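Local coordinates for M152 protein (Murid herpesvirus 1, PDB 4G59) that probably acts as an immune evasin, an MHC class I-like viral glycoprotein that binds host RAE-1 ligands of the receptor NKG2D and hinders antigen presentation, at residues T22-S27 and E98-F103; P32-H37 and I50-E55; N117-Y122 and G132-S137; L213-D218 and R240-S245. All blocks are in the same frame, centred on the assembly; numbering follows the deposited sequence.

Contact 1 (T22-S27 and E98-F103); sequences TATFIS and EYRCKF
In Glu98 and Arg100 CG stands anti to the backbone N (chi1 -170° and -169°), which brings these carbons against Thr22, Thr24 and Ile26 on one face of the antiparallel sheet that floors the MHC class I-like platform. The two strand segments run at 164° to each other. Ala23 with Cys101 and Phe25 with Tyr99 are hydrogen-bonded pairs, two bonds each, with Tyr99 N to Phe25 O at 2.8 Å. At the non-hydrogen-bonded pair Thr24 with Arg100, the CA of Thr24 makes a CH...O contact of 3.2 Å with Tyr99 O.

On the face bearing Thr22, Thr24 and Ile26, Arg100 CG touches both Thr22 CG2 at 3.6 Å and Thr24 OG1 at 3.5 Å, and Thr22 CG2 continues over one face of the guanidinium, toward its rim. Glu98 CG likewise bridges Thr24 CG2 (3.6 Å) and Ile26 CG1 (3.7 Å), lying alongside the isoleucine. The other face, bearing Phe25 and Tyr99, turns to helix 68-89, where Phe73 meets both rings and Gln77 bonds Tyr99 OH; Cys101 is disulfide-linked to Cys108 on the next strand. Phe103 closes this apolar row: crossing Phe25 at about a right angle, it sets CZ in edge contact with Phe25 CE2 at 4.1 Å and 3.9 Å from Ala23 CB.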
loop_
_atom_site.group_PDB
_atom_site.type_symbol
_atom_site.label_atom_id
_atom_site.label_comp_id
_atom_site.label_asym_id
_atom_site.label_seq_id
_atom_site.Cartn_x
_atom_site.Cartn_y
_atom_site.Cartn_z
ATOM N N THR B 22 -13.986 14.327 10.429
ATOM C CA THR B 22 -13.070 13.492 11.191
ATOM C C THR B 22 -11.791 13.282 10.389
ATOM O O THR B 22 -11.773 12.546 9.404
ATOM C CB THR B 22 -13.712 12.148 11.563
ATOM O OG1 THR B 22 -14.995 12.386 12.160
ATOM C CG2 THR B 22 -12.829 11.401 12.549
ATOM N N ALA B 23 -10.731 13.959 10.819
ATOM C CA ALA B 23 -9.425 13.888 10.157
ATOM C C ALA B 23 -8.574 12.787 10.757
ATOM O O ALA B 23 -8.438 12.711 11.980
ATOM C CB ALA B 23 -8.694 15.212 10.280
ATOM N N THR B 24 -7.988 11.949 9.903
ATOM C CA THR B 24 -7.071 10.912 10.370
ATOM C C THR B 24 -5.629 11.292 10.044
ATOM O O THR B 24 -5.283 11.438 8.859
ATOM C CB THR B 24 -7.404 9.553 9.743
ATOM O OG1 THR B 24 -8.681 9.126 10.216
ATOM C CG2 THR B 24 -6.387 8.507 10.159
ATOM N N PHE B 25 -4.791 11.455 11.079
ATOM C CA PHE B 25 -3.379 11.782 10.873
ATOM C C PHE B 25 -2.583 10.501 11.021
ATOM O O PHE B 25 -2.592 9.882 12.104
ATOM C CB PHE B 25 -2.896 12.803 11.897
ATOM C CG PHE B 25 -3.552 14.156 11.778
ATOM C CD1 PHE B 25 -2.900 15.201 11.148
ATOM C CD2 PHE B 25 -4.826 14.388 12.294
ATOM C CE1 PHE B 25 -3.492 16.444 11.028
ATOM C CE2 PHE B 25 -5.424 15.644 12.170
ATOM C CZ PHE B 25 -4.754 16.666 11.530
ATOM N N ILE B 26 -1.899 10.085 9.954
ATOM C CA ILE B 26 -1.152 8.827 10.021
ATOM C C ILE B 26 0.353 9.034 9.939
ATOM O O ILE B 26 0.842 9.790 9.085
ATOM C CB ILE B 26 -1.605 7.808 8.964
ATOM C CG1 ILE B 26 -3.025 7.326 9.276
ATOM C CG2 ILE B 26 -0.715 6.590 8.969
ATOM C CD1 ILE B 26 -3.691 6.636 8.117
ATOM N N SER B 27 1.084 8.379 10.842
ATOM C CA SER B 27 2.536 8.450 10.834
ATOM C C SER B 27 3.144 7.059 10.880
ATOM O O SER B 27 2.896 6.257 11.810
ATOM C CB SER B 27 3.057 9.331 11.963
ATOM O OG SER B 27 2.912 10.687 11.622
ATOM N N GLU B 98 -1.822 6.049 14.278
ATOM C CA GLU B 98 -2.979 6.608 13.598
ATOM C C GLU B 98 -3.819 7.430 14.577
ATOM O O GLU B 98 -4.337 6.885 15.565
ATOM C CB GLU B 98 -3.804 5.461 13.057
ATOM C CG GLU B 98 -4.898 5.849 12.125
ATOM C CD GLU B 98 -5.300 4.685 11.255
ATOM O OE1 GLU B 98 -4.389 4.012 10.711
ATOM O OE2 GLU B 98 -6.522 4.445 11.139
ATOM N N TYR B 99 -3.941 8.733 14.323
ATOM C CA TYR B 99 -4.794 9.597 15.136
ATOM C C TYR B 99 -6.086 9.931 14.396
ATOM O O TYR B 99 -6.072 10.689 13.426
ATOM C CB TYR B 99 -4.064 10.895 15.481
ATOM C CG TYR B 99 -2.779 10.708 16.259
ATOM C CD1 TYR B 99 -2.749 10.838 17.647
ATOM C CD2 TYR B 99 -1.596 10.407 15.604
ATOM C CE1 TYR B 99 -1.556 10.674 18.354
ATOM C CE2 TYR B 99 -0.424 10.247 16.286
ATOM C CZ TYR B 99 -0.396 10.381 17.660
ATOM O OH TYR B 99 0.801 10.217 18.314
ATOM N N ARG B 100 -7.206 9.365 14.832
ATOM C CA ARG B 100 -8.472 9.689 14.194
ATOM C C ARG B 100 -9.171 10.750 15.038
ATOM O O ARG B 100 -9.650 10.450 16.139
ATOM C CB ARG B 100 -9.339 8.449 14.040
ATOM C CG ARG B 100 -10.548 8.674 13.161
ATOM C CD ARG B 100 -11.142 7.359 12.670
ATOM N NE ARG B 100 -12.553 7.493 12.316
ATOM C CZ ARG B 100 -13.532 7.480 13.214
ATOM N NH1 ARG B 100 -13.243 7.348 14.504
ATOM N NH2 ARG B 100 -14.793 7.604 12.831
ATOM N N CYS B 101 -9.211 11.990 14.541
ATOM C CA CYS B 101 -9.683 13.113 15.368
ATOM C C CYS B 101 -10.946 13.790 14.852
ATOM O O CYS B 101 -11.028 14.136 13.673
ATOM C CB CYS B 101 -8.599 14.186 15.517
ATOM S SG CYS B 101 -7.057 13.656 16.279
ATOM N N LYS B 102 -11.917 13.973 15.750
ATOM C CA LYS B 102 -13.035 14.897 15.547
ATOM C C LYS B 102 -12.636 16.221 16.186
ATOM O O LYS B 102 -12.140 16.233 17.317
ATOM C CB LYS B 102 -14.269 14.368 16.257
ATOM C CG LYS B 102 -15.478 14.140 15.388
ATOM C CD LYS B 102 -16.429 13.201 16.105
ATOM C CE LYS B 102 -17.729 13.001 15.354
ATOM N NZ LYS B 102 -18.585 14.230 15.355
ATOM N N PHE B 103 -12.848 17.329 15.486
ATOM C CA PHE B 103 -12.468 18.635 16.004
ATOM C C PHE B 103 -13.529 19.308 16.891
ATOM O O PHE B 103 -13.182 19.980 17.875
ATOM C CB PHE B 103 -12.072 19.558 14.853
ATOM C CG PHE B 103 -10.841 19.107 14.117
ATOM C CD1 PHE B 103 -9.705 18.715 14.806
ATOM C CD2 PHE B 103 -10.827 19.062 12.732
ATOM C CE1 PHE B 103 -8.575 18.292 14.118
ATOM C CE2 PHE B 103 -9.705 18.645 12.039
ATOM C CZ PHE B 103 -8.579 18.257 12.728
#

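Contact 2 (P32-H37 and I50-E55); sequences PEMFRH and IEASGE
Ala52 and Phe35 meet through a short CH...O contact, Ala52 CA to Phe35 O at 3.0 Å, in the place where a further strand pair might be expected; Ala52 N lies 3.3 Å from Phe35 O but at too poor an angle to bond. Regular antiparallel pairing is confined to His37 and Ile50, joined by His37 N to Ile50 O (2.9 Å) and Ile50 N to His37 O (2.7 Å). Past Ile50 a type I turn from Glu51 to Gly54 leads to strand 56-57, at the end of the MHC-like platform sheet, and Ser53 OG accepts from Glu55 N in an ST turn.

In Met34 chi3 (-73°) turns CE to 4.1 Å from Ala52 CB. Beneath helix 68-89, His37 is stacked on Phe74, and both its ring nitrogens are bonded, ND1 to Ser27 and NE2 to Glu78. Arg36 and Glu51 lie side by side, Arg36 CG 3.8 Å from Glu51 OE1, yet Arg36 NE stays 5.3 Å from that oxygen. Glu51 OE2 instead forms salt bridges with Arg49 and Lys57. Backbone bonds and carbon contacts therefore hold this turn to its strand, while the charge of Arg36 probably adds only a longer-range attraction.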
loop_
_atom_site.group_PDB
_atom_site.type_symbol
_atom_site.label_atom_id
_atom_site.label_comp_id
_atom_site.label_asym_id
_atom_site.label_seq_id
_atom_site.Cartn_x
_atom_site.Cartn_y
_atom_site.Cartn_z
ATOM N N PRO B 32 15.324 5.026 9.999
ATOM C CA PRO B 32 15.951 6.226 10.571
ATOM C C PRO B 32 15.604 7.468 9.768
ATOM O O PRO B 32 15.941 7.522 8.594
ATOM C CB PRO B 32 17.444 5.927 10.436
ATOM C CG PRO B 32 17.522 4.404 10.522
ATOM C CD PRO B 32 16.288 3.925 9.793
ATOM N N GLU B 33 14.937 8.434 10.390
ATOM C CA GLU B 33 14.495 9.646 9.696
ATOM C C GLU B 33 13.739 9.367 8.392
ATOM O O GLU B 33 13.826 10.141 7.427
ATOM C CB GLU B 33 15.671 10.594 9.463
ATOM C CG GLU B 33 16.288 11.085 10.757
ATOM C CD GLU B 33 17.449 12.017 10.540
ATOM O OE1 GLU B 33 17.766 12.343 9.379
ATOM O OE2 GLU B 33 18.047 12.436 11.549
ATOM N N MET B 34 12.999 8.258 8.383
ATOM C CA MET B 34 12.198 7.877 7.225
ATOM C C MET B 34 10.744 7.671 7.639
ATOM O O MET B 34 10.370 6.608 8.150
ATOM C CB MET B 34 12.762 6.630 6.548
ATOM C CG MET B 34 14.168 6.809 6.034
ATOM S SD MET B 34 14.271 7.626 4.436
ATOM C CE MET B 34 13.680 6.279 3.418
ATOM N N PHE B 35 9.937 8.705 7.414
ATOM C CA PHE B 35 8.532 8.685 7.787
ATOM C C PHE B 35 7.634 8.949 6.576
ATOM O O PHE B 35 7.980 9.722 5.672
ATOM C CB PHE B 35 8.235 9.742 8.874
ATOM C CG PHE B 35 8.944 9.501 10.188
ATOM C CD1 PHE B 35 8.253 8.990 11.278
ATOM C CD2 PHE B 35 10.299 9.797 10.336
ATOM C CE1 PHE B 35 8.908 8.766 12.494
ATOM C CE2 PHE B 35 10.965 9.579 11.557
ATOM C CZ PHE B 35 10.275 9.066 12.626
ATOM N N ARG B 36 6.482 8.292 6.548
ATOM C CA ARG B 36 5.450 8.691 5.613
ATOM C C ARG B 36 4.333 9.261 6.473
ATOM O O ARG B 36 3.794 8.564 7.339
ATOM C CB ARG B 36 4.957 7.512 4.778
ATOM C CG ARG B 36 3.978 7.906 3.640
ATOM C CD ARG B 36 3.133 6.715 3.187
ATOM N NE ARG B 36 2.329 6.253 4.311
ATOM C CZ ARG B 36 1.938 4.997 4.495
ATOM N NH1 ARG B 36 2.275 4.071 3.603
ATOM N NH2 ARG B 36 1.211 4.670 5.573
ATOM N N HIS B 37 4.017 10.535 6.266
ATOM C CA HIS B 37 2.888 11.160 6.954
ATOM C C HIS B 37 1.733 11.395 5.964
ATOM O O HIS B 37 1.956 11.654 4.773
ATOM C CB HIS B 37 3.304 12.500 7.590
ATOM C CG HIS B 37 4.468 12.404 8.534
ATOM N ND1 HIS B 37 4.381 11.800 9.775
ATOM C CD2 HIS B 37 5.733 12.884 8.438
ATOM C CE1 HIS B 37 5.546 11.902 10.391
ATOM N NE2 HIS B 37 6.384 12.550 9.601
ATOM N N ILE B 50 3.184 13.062 2.868
ATOM C CA ILE B 50 4.622 13.197 2.733
ATOM C C ILE B 50 5.189 11.800 2.642
ATOM O O ILE B 50 5.103 11.033 3.618
ATOM C CB ILE B 50 5.259 13.863 3.964
ATOM C CG1 ILE B 50 4.480 15.115 4.368
ATOM C CG2 ILE B 50 6.723 14.179 3.682
ATOM C CD1 ILE B 50 5.039 15.841 5.565
ATOM N N GLU B 51 5.771 11.470 1.488
ATOM C CA GLU B 51 6.445 10.185 1.320
ATOM C C GLU B 51 7.739 10.147 2.125
ATOM O O GLU B 51 8.308 11.194 2.445
ATOM C CB GLU B 51 6.767 9.947 -0.150
ATOM C CG GLU B 51 5.547 9.958 -1.064
ATOM C CD GLU B 51 4.678 8.729 -0.917
ATOM O OE1 GLU B 51 4.937 7.907 -0.006
ATOM O OE2 GLU B 51 3.740 8.582 -1.721
ATOM N N ALA B 52 8.210 8.947 2.453
ATOM C CA ALA B 52 9.458 8.813 3.195
ATOM C C ALA B 52 10.611 9.395 2.392
ATOM O O ALA B 52 11.593 9.849 2.958
ATOM C CB ALA B 52 9.717 7.368 3.553
ATOM N N SER B 53 10.481 9.392 1.069
ATOM C CA SER B 53 11.461 10.021 0.189
ATOM C C SER B 53 11.564 11.540 0.373
ATOM O O SER B 53 12.442 12.174 -0.206
ATOM C CB SER B 53 11.092 9.738 -1.265
ATOM O OG SER B 53 9.921 10.452 -1.618
ATOM N N GLY B 54 10.673 12.133 1.169
ATOM C CA GLY B 54 10.600 13.584 1.268
ATOM C C GLY B 54 9.613 14.223 0.299
ATOM O O GLY B 54 9.270 15.398 0.462
ATOM N N GLU B 55 9.157 13.473 -0.711
ATOM C CA GLU B 55 8.192 14.012 -1.686
ATOM C C GLU B 55 6.885 14.426 -1.022
ATOM O O GLU B 55 6.347 13.705 -0.162
ATOM C CB GLU B 55 7.880 13.016 -2.799
ATOM C CG GLU B 55 6.986 13.606 -3.869
ATOM C CD GLU B 55 6.706 12.660 -5.017
ATOM O OE1 GLU B 55 6.998 11.450 -4.922
ATOM O OE2 GLU B 55 6.179 13.131 -6.038
#

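Contact 3 (N117-Y122 and G132-S137); sequences NTLTRY and GSPPYS
Gly132 N donates to Leu119 O at 3.2 Å, the one hydrogen bond between 117-122 and 132-137. Its N-H...O angle is a moderate 148°, and the nitrogen approaches well off the line of the carbonyl, with a C=O...N angle of 112°, tilted out of the carbonyl plane. Thr118 O is also near Gly132 N, but the angle is too poor for a bond. A beta carbon on Gly132 would stand only 2.8 Å from Thr118 O; without one, the CA atoms of Leu119 and Gly132 approach to 4.1 Å.

The apolar part is a leucine spread against a proline ring. Leu119 has CG anti to its carbonyl carbon, with chi2 at 171°, and both methyl branches cover Pro134: CD1 meets Pro134 CG at 3.5 Å, and CD2 reaches Pro134 CD at 3.7 Å. Its CB also lies 3.7 Å from Gly132 O. Pro134 also packs on Ile145 of helix 142-148. Asn117 and Pro135 approach tip to tip, ND2 being 4.2 Å from Pro135 CG; that same ND2 is hydrogen-bonded to a polar side chain of another protein chain in the assembly, which also packs on Pro135 and Tyr136.

The contact thus marks where strand pairing ends and the connection to the next helix begins. Strand 117-123 pairs with edge strand 128-130, and the chain then passes through 132-137 toward helix 142-148, the strands-then-helix order of one half of an MHC class I-like platform.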
loop_
_atom_site.group_PDB
_atom_site.type_symbol
_atom_site.label_atom_id
_atom_site.label_comp_id
_atom_site.label_asym_id
_atom_site.label_seq_id
_atom_site.Cartn_x
_atom_site.Cartn_y
_atom_site.Cartn_z
ATOM N N ASN B 117 -0.502 -5.729 12.316
ATOM C CA ASN B 117 -1.288 -6.016 13.521
ATOM C C ASN B 117 -1.545 -4.757 14.330
ATOM O O ASN B 117 -0.611 -4.006 14.596
ATOM C CB ASN B 117 -0.561 -7.019 14.437
ATOM C CG ASN B 117 -0.389 -8.393 13.809
ATOM O OD1 ASN B 117 -1.345 -8.995 13.308
ATOM N ND2 ASN B 117 0.845 -8.900 13.838
ATOM N N THR B 118 -2.795 -4.548 14.744
ATOM C CA THR B 118 -3.124 -3.488 15.702
ATOM C C THR B 118 -2.826 -3.931 17.145
ATOM O O THR B 118 -3.385 -4.915 17.618
ATOM C CB THR B 118 -4.599 -3.067 15.599
ATOM O OG1 THR B 118 -4.883 -2.648 14.258
ATOM C CG2 THR B 118 -4.896 -1.916 16.546
ATOM N N LEU B 119 -1.948 -3.199 17.836
ATOM C CA LEU B 119 -1.564 -3.533 19.206
ATOM C C LEU B 119 -2.378 -2.808 20.276
ATOM O O LEU B 119 -2.737 -3.409 21.289
ATOM C CB LEU B 119 -0.095 -3.209 19.442
ATOM C CG LEU B 119 0.880 -3.542 18.323
ATOM C CD1 LEU B 119 2.249 -2.963 18.631
ATOM C CD2 LEU B 119 0.941 -5.043 18.123
ATOM N N THR B 120 -2.631 -1.514 20.076
ATOM C CA THR B 120 -3.298 -0.705 21.090
ATOM C C THR B 120 -4.321 0.281 20.516
ATOM O O THR B 120 -4.106 0.856 19.436
ATOM C CB THR B 120 -2.278 0.111 21.909
ATOM O OG1 THR B 120 -1.511 0.941 21.031
ATOM C CG2 THR B 120 -1.336 -0.782 22.675
ATOM N N ARG B 121 -5.423 0.478 21.241
ATOM C CA ARG B 121 -6.380 1.536 20.926
ATOM C C ARG B 121 -6.520 2.469 22.134
ATOM O O ARG B 121 -6.895 2.028 23.231
ATOM C CB ARG B 121 -7.754 0.962 20.553
ATOM C CG ARG B 121 -8.637 1.974 19.839
ATOM C CD ARG B 121 -10.129 1.708 19.953
ATOM N NE ARG B 121 -10.537 0.411 19.424
ATOM C CZ ARG B 121 -10.860 -0.627 20.190
ATOM N NH1 ARG B 121 -10.819 -0.510 21.516
ATOM N NH2 ARG B 121 -11.223 -1.781 19.644
ATOM N N TYR B 122 -6.211 3.749 21.935
ATOM C CA TYR B 122 -6.300 4.738 23.009
ATOM C C TYR B 122 -7.455 5.695 22.750
ATOM O O TYR B 122 -7.485 6.408 21.726
ATOM C CB TYR B 122 -4.978 5.498 23.162
ATOM C CG TYR B 122 -5.020 6.687 24.094
ATOM C CD1 TYR B 122 -5.454 6.555 25.409
ATOM C CD2 TYR B 122 -4.601 7.942 23.670
ATOM C CE1 TYR B 122 -5.483 7.639 26.267
ATOM C CE2 TYR B 122 -4.627 9.040 24.529
ATOM C CZ TYR B 122 -5.076 8.874 25.824
ATOM O OH TYR B 122 -5.104 9.950 26.677
ATOM N N GLY B 132 -3.257 -6.475 20.710
ATOM C CA GLY B 132 -2.292 -7.416 20.171
ATOM C C GLY B 132 -0.878 -7.271 20.717
ATOM O O GLY B 132 -0.558 -6.302 21.409
ATOM N N SER B 133 -0.028 -8.251 20.412
ATOM C CA SER B 133 1.393 -8.175 20.749
ATOM C C SER B 133 2.234 -8.356 19.487
ATOM O O SER B 133 1.873 -9.144 18.610
ATOM C CB SER B 133 1.772 -9.225 21.799
ATOM O OG SER B 133 2.890 -8.794 22.574
ATOM N N PRO B 134 3.339 -7.603 19.384
ATOM C CA PRO B 134 4.269 -7.691 18.250
ATOM C C PRO B 134 5.131 -8.954 18.304
ATOM O O PRO B 134 5.760 -9.223 19.336
ATOM C CB PRO B 134 5.153 -6.441 18.406
ATOM C CG PRO B 134 4.441 -5.564 19.390
ATOM C CD PRO B 134 3.643 -6.465 20.268
ATOM N N PRO B 135 5.161 -9.713 17.193
ATOM C CA PRO B 135 5.752 -11.044 16.997
ATOM C C PRO B 135 7.169 -11.308 17.524
ATOM O O PRO B 135 7.421 -12.403 18.035
ATOM C CB PRO B 135 5.731 -11.191 15.481
ATOM C CG PRO B 135 4.498 -10.489 15.090
ATOM C CD PRO B 135 4.391 -9.297 16.007
ATOM N N TYR B 136 8.101 -10.383 17.371
ATOM C CA TYR B 136 9.437 -10.696 17.874
ATOM C C TYR B 136 9.875 -9.685 18.930
ATOM O O TYR B 136 10.884 -8.989 18.778
ATOM C CB TYR B 136 10.436 -10.848 16.717
ATOM C CG TYR B 136 10.305 -12.189 16.032
ATOM C CD1 TYR B 136 11.307 -13.137 16.119
ATOM C CD2 TYR B 136 9.156 -12.523 15.331
ATOM C CE1 TYR B 136 11.175 -14.379 15.503
ATOM C CE2 TYR B 136 9.010 -13.759 14.714
ATOM C CZ TYR B 136 10.024 -14.684 14.802
ATOM O OH TYR B 136 9.879 -15.911 14.189
ATOM N N SER B 137 9.094 -9.615 20.003
ATOM C CA SER B 137 9.339 -8.649 21.066
ATOM C C SER B 137 9.313 -9.293 22.458
ATOM O O SER B 137 8.486 -8.931 23.305
ATOM C CB SER B 137 8.299 -7.535 20.990
ATOM O OG SER B 137 6.989 -8.073 21.006
#

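Contact 4 (L213-D218 and R240-S245); sequences LANGVD and RDLNGS
Leu213, Val217 and Leu242 supply the apolar contacts, and these converge on a single methyl group. Leu242 CD2 lies 3.7 Å from Val217 CG2 and 3.8 Å from Leu213 CD2, the valine crossing the leucine at about a right angle. Val217 holds CG1 anti to its backbone N (chi1 170°), which directs its two methyls differently: CG1 goes to Asp241 CB at 4.0 Å, while CG2, beside the backbone N, faces Leu242. The leucines also share neighbours beyond the two loops, both packing on Phe248 and Leu237.

Polar atoms also border these methyls. Asn215 ND2 stands 4.3 Å from Leu242 CD2, and Asp241 O is 3.9 Å from Val217 CG2.

Hydrogen bonds here shape 213-218 itself and do not join it to 240-245. A type I turn from Leu213 to Gly216 is closed by Gly216 N to Leu213 O at 3.0 Å, and Asn215 OD1 receives a weak bond from Val217 N at 3.3 Å. Gly216 takes a positive phi of 97°, a conformation that suits glycine.

The segments lie at and after the ends of strands 210-213 and 231-238, which belong to two different four-stranded sheets, consistent with a beta sandwich like the membrane-proximal domain of MHC class I molecules. With dispersion and burial as its cohesion, the contact joins the two loops without fixing a particular backbone register, while its polar groups lie toward the surface.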
loop_
_atom_site.group_PDB
_atom_site.type_symbol
_atom_site.label_atom_id
_atom_site.label_comp_id
_atom_site.label_asym_id
_atom_site.label_seq_id
_atom_site.Cartn_x
_atom_site.Cartn_y
_atom_site.Cartn_z
ATOM N N LEU B 213 -16.722 -5.748 -9.046
ATOM C CA LEU B 213 -17.360 -6.264 -10.264
ATOM C C LEU B 213 -18.827 -6.532 -9.982
ATOM O O LEU B 213 -19.174 -6.946 -8.880
ATOM C CB LEU B 213 -16.687 -7.557 -10.724
ATOM C CG LEU B 213 -16.651 -7.850 -12.220
ATOM C CD1 LEU B 213 -15.665 -6.902 -12.879
ATOM C CD2 LEU B 213 -16.274 -9.318 -12.483
ATOM N N ALA B 214 -19.681 -6.328 -10.983
ATOM C CA ALA B 214 -21.130 -6.323 -10.772
ATOM C C ALA B 214 -21.673 -7.622 -10.194
ATOM O O ALA B 214 -22.584 -7.606 -9.364
ATOM C CB ALA B 214 -21.848 -5.981 -12.060
ATOM N N ASN B 215 -21.128 -8.750 -10.639
ATOM C CA ASN B 215 -21.653 -10.038 -10.203
ATOM C C ASN B 215 -20.989 -10.577 -8.941
ATOM O O ASN B 215 -21.291 -11.687 -8.514
ATOM C CB ASN B 215 -21.609 -11.070 -11.345
ATOM C CG ASN B 215 -20.207 -11.603 -11.607
ATOM O OD1 ASN B 215 -19.204 -10.974 -11.257
ATOM N ND2 ASN B 215 -20.132 -12.774 -12.230
ATOM N N GLY B 216 -20.078 -9.805 -8.348
ATOM C CA GLY B 216 -19.500 -10.184 -7.068
ATOM C C GLY B 216 -18.149 -10.885 -7.110
ATOM O O GLY B 216 -17.480 -11.037 -6.073
ATOM N N VAL B 217 -17.746 -11.327 -8.294
ATOM C CA VAL B 217 -16.440 -11.971 -8.466
ATOM C C VAL B 217 -15.314 -11.092 -7.937
ATOM O O VAL B 217 -15.279 -9.903 -8.256
ATOM C CB VAL B 217 -16.166 -12.239 -9.942
ATOM C CG1 VAL B 217 -14.721 -12.688 -10.135
ATOM C CG2 VAL B 217 -17.126 -13.282 -10.464
ATOM N N ASP B 218 -14.397 -11.651 -7.144
ATOM C CA ASP B 218 -13.317 -10.830 -6.576
ATOM C C ASP B 218 -12.365 -10.280 -7.644
ATOM O O ASP B 218 -12.096 -10.920 -8.667
ATOM C CB ASP B 218 -12.533 -11.577 -5.495
ATOM C CG ASP B 218 -13.343 -11.785 -4.225
ATOM O OD1 ASP B 218 -14.148 -10.888 -3.877
ATOM O OD2 ASP B 218 -13.174 -12.848 -3.579
ATOM N N ARG B 240 -12.018 -16.201 -16.435
ATOM C CA ARG B 240 -11.861 -17.572 -15.998
ATOM C C ARG B 240 -11.935 -17.578 -14.494
ATOM O O ARG B 240 -11.647 -18.580 -13.864
ATOM C CB ARG B 240 -10.456 -18.091 -16.312
ATOM C CG ARG B 240 -9.395 -17.830 -15.268
ATOM C CD ARG B 240 -8.220 -18.779 -15.496
ATOM N NE ARG B 240 -7.052 -18.486 -14.668
ATOM C CZ ARG B 240 -5.893 -18.038 -15.139
ATOM N NH1 ARG B 240 -5.737 -17.834 -16.440
ATOM N NH2 ARG B 240 -4.889 -17.796 -14.313
ATOM N N ASP B 241 -12.380 -16.467 -13.928
ATOM C CA ASP B 241 -12.758 -16.435 -12.538
ATOM C C ASP B 241 -14.218 -16.194 -12.816
ATOM O O ASP B 241 -15.057 -16.277 -11.935
ATOM C CB ASP B 241 -12.156 -15.285 -11.745
ATOM C CG ASP B 241 -10.867 -15.664 -11.065
ATOM O OD1 ASP B 241 -10.500 -16.845 -11.121
ATOM O OD2 ASP B 241 -10.216 -14.790 -10.473
ATOM N N LEU B 242 -14.499 -15.896 -14.078
ATOM C CA LEU B 242 -15.858 -15.671 -14.549
ATOM C C LEU B 242 -16.539 -16.974 -14.980
ATOM O O LEU B 242 -17.731 -16.983 -15.306
ATOM C CB LEU B 242 -15.868 -14.657 -15.700
ATOM C CG LEU B 242 -15.564 -13.203 -15.315
ATOM C CD1 LEU B 242 -16.014 -12.256 -16.396
ATOM C CD2 LEU B 242 -16.218 -12.837 -13.985
ATOM N N ASN B 243 -15.777 -18.066 -14.961
ATOM C CA ASN B 243 -16.259 -19.380 -15.382
ATOM C C ASN B 243 -16.900 -19.334 -16.766
ATOM O O ASN B 243 -18.124 -19.347 -16.890
ATOM C CB ASN B 243 -17.241 -19.974 -14.360
ATOM C CG ASN B 243 -16.697 -19.964 -12.934
ATOM O OD1 ASN B 243 -15.488 -20.031 -12.709
ATOM N ND2 ASN B 243 -17.600 -19.886 -11.963
ATOM N N GLY B 244 -16.069 -19.249 -17.801
ATOM C CA GLY B 244 -16.543 -19.332 -19.172
ATOM C C GLY B 244 -17.280 -18.120 -19.715
ATOM O O GLY B 244 -17.282 -17.884 -20.925
ATOM N N SER B 245 -17.919 -17.354 -18.835
ATOM C CA SER B 245 -18.629 -16.162 -19.268
ATOM C C SER B 245 -17.651 -15.094 -19.734
ATOM O O SER B 245 -16.432 -15.252 -19.620
ATOM C CB SER B 245 -19.532 -15.616 -18.163
ATOM O OG SER B 245 -20.226 -14.462 -18.607
#

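In the fold
Contacts 1, 2 and 3 all reach the eight-stranded platform sheet, whereas contact 4 belongs to the other domain. Contact 2 is nested in the chain loop that contact 1 closes, and the two touch directly: Ser27 OG is 2.6 Å from His37 ND1, a probable hydrogen bond between neighbouring strands 22-31 and 34-40. Contact 3 lies on the far half of the sheet, its centre about 19 Å from that of contact 1 and 23 Å from that of contact 2. Contact 4 is about 37 Å, centre to centre, from contacts 1 and 3; the Leu213 side chain is about 10 Å from an N-acetylglucosamine attached to the protein itself. Contacts 2 and 3 each have three residues, and contact 4 one, within reach of another protein chain.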